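Local coordinates for cystatin (Fasciola hepatica, PDB 6I1M), which probably inhibits papain-like cysteine proteases, as cystatins do, and is a secreted, disulfide-containing member of the type 1 (stefin) group, at residues V33-L38 / G60-G65. Sequence-based numbering, arbitrary orientation.
Sequences VSSCEL and GATCPG. Unlike the reference sequence in segment 33-38: Val33 (reference Glu).
Cys36 lies opposite Cys63 where two type I turns meet, Val33 to Cys36 and Gly60 to Cys63, with the CA atoms of Glu37 and Gly60 5.0 Å apart. Each turn is closed by a backbone bond, from Cys36 N to Val33 O and from Cys63 N to Gly60 O. The disulfide joins the residues that end the two turns. Both cysteines were modelled in two conformers. In the one described here, Cys36 SG lies anti to its backbone N, the bond from Cys36 SG to Cys63 SG is 2.1 Å long, and the torsion about it is 84°. Cys36 also touches Leu23 of helix 12-28. In the cystatin fold, a four-stranded antiparallel sheet wraps around one long helix. Here the disulfide ties the segment from that helix into strand 38-47 to the loop between strands 50-59 and 66-74. Disulfides are unusual in stefins, which classically lack them. On one side of the bridge, Ser35 OG and Thr62 OG1 share a hydrogen bond of 2.9 Å, in which either hydroxyl could donate. Ser35 OG also lies 3.7 Å from Thr62 CG2. The side chain of Val33 crosses that of Thr62 at about a right angle, and Val33 CG2 comes to 3.7 Å from Thr62 O. A water accepts from Val33 N and donates to Thr62 O at 2.8 Å. Toward the sheet, Gly60 N makes a weak, bent bond to Glu37 O, 2.8 Å long with an angle of 123° at the hydrogen.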
loop_
_atom_site.group_PDB
_atom_site.type_symbol
_atom_site.label_atom_id
_atom_site.label_comp_id
_atom_site.label_asym_id
_atom_site.label_seq_id
_atom_site.Cartn_x
_atom_site.Cartn_y
_atom_site.Cartn_z
ATOM N N VAL A 33 12.314 -0.629 10.323
ATOM C CA VAL A 33 13.384 -1.642 10.521
ATOM C C VAL A 33 12.896 -2.988 9.974
ATOM O O VAL A 33 11.674 -3.169 9.757
ATOM C CB VAL A 33 13.820 -1.722 11.999
ATOM C CG1 VAL A 33 14.476 -0.424 12.449
ATOM C CG2 VAL A 33 12.667 -2.112 12.912
ATOM N N SER A 34 13.832 -3.901 9.742
ATOM C CA SER A 34 13.601 -5.168 9.007
ATOM C C SER A 34 12.611 -6.053 9.777
ATOM O O SER A 34 11.878 -6.821 9.109
ATOM C CB SER A 34 14.904 -5.876 8.735
ATOM O OG SER A 34 15.564 -6.171 9.949
ATOM N N SER A 35 12.534 -5.885 11.103
ATOM C CA SER A 35 11.669 -6.673 12.031
ATOM C C SER A 35 10.193 -6.206 12.043
ATOM O O SER A 35 9.365 -6.830 12.758
ATOM C CB SER A 35 12.259 -6.586 13.412
ATOM O OG SER A 35 11.838 -5.381 14.061
ATOM N N CYS A 36 9.866 -5.126 11.313
ATOM C CA CYS A 36 8.534 -4.452 11.317
ATOM C C CYS A 36 7.403 -5.443 11.006
ATOM O O CYS A 36 7.451 -6.074 9.932
ATOM C CB CYS A 36 8.484 -3.322 10.294
ATOM S SG CYS A 36 6.884 -2.463 10.243
ATOM N N GLU A 37 6.405 -5.544 11.891
ATOM C CA GLU A 37 5.110 -6.218 11.620
ATOM C C GLU A 37 4.200 -5.165 11.010
ATOM O O GLU A 37 3.780 -4.266 11.737
ATOM C CB GLU A 37 4.482 -6.835 12.873
ATOM C CG GLU A 37 5.319 -7.978 13.415
ATOM C CD GLU A 37 4.726 -8.756 14.585
ATOM O OE1 GLU A 37 3.478 -8.640 14.848
ATOM O OE2 GLU A 37 5.504 -9.494 15.214
ATOM N N LEU A 38 3.970 -5.254 9.707
ATOM C CA LEU A 38 3.162 -4.252 8.986
ATOM C C LEU A 38 1.780 -4.826 8.680
ATOM O O LEU A 38 1.689 -5.921 8.076
ATOM C CB LEU A 38 3.884 -3.889 7.696
ATOM C CG LEU A 38 3.235 -2.739 6.935
ATOM C CD1 LEU A 38 3.595 -1.406 7.586
ATOM C CD2 LEU A 38 3.655 -2.789 5.476
ATOM N N GLY A 60 3.828 -2.314 13.808
ATOM C CA GLY A 60 3.752 -2.930 15.139
ATOM C C GLY A 60 4.731 -2.276 16.086
ATOM O O GLY A 60 5.099 -1.110 15.871
ATOM N N ALA A 61 5.132 -3.004 17.124
ATOM C CA ALA A 61 5.829 -2.422 18.290
ATOM C C ALA A 61 7.150 -1.764 17.853
ATOM O O ALA A 61 7.473 -0.680 18.406
ATOM C CB ALA A 61 6.006 -3.495 19.345
ATOM N N THR A 62 7.892 -2.371 16.909
ATOM C CA THR A 62 9.218 -1.863 16.448
ATOM C C THR A 62 9.079 -0.841 15.307
ATOM O O THR A 62 10.093 -0.296 14.913
ATOM C CB THR A 62 10.195 -2.992 16.079
ATOM O OG1 THR A 62 9.692 -3.674 14.935
ATOM C CG2 THR A 62 10.399 -3.963 17.215
ATOM N N CYS A 63 7.862 -0.551 14.834
ATOM C CA CYS A 63 7.627 0.431 13.731
ATOM C C CYS A 63 6.293 1.154 13.925
ATOM O O CYS A 63 5.497 1.248 13.001
ATOM C CB CYS A 63 7.700 -0.242 12.355
ATOM S SG CYS A 63 6.778 -1.801 12.204
ATOM N N PRO A 64 6.015 1.739 15.112
ATOM C CA PRO A 64 4.729 2.366 15.340
ATOM C C PRO A 64 4.539 3.549 14.376
ATOM O O PRO A 64 5.479 4.265 14.055
ATOM C CB PRO A 64 4.840 2.821 16.795
ATOM C CG PRO A 64 6.331 2.984 17.016
ATOM C CD PRO A 64 6.925 1.832 16.261
ATOM N N GLY A 65 3.323 3.705 13.909
ATOM C CA GLY A 65 2.934 4.808 13.028
ATOM C C GLY A 65 2.167 4.230 11.869
ATOM O O GLY A 65 2.163 2.977 11.716
HETATM O O HOH W 1 11.001 0.895 12.597
#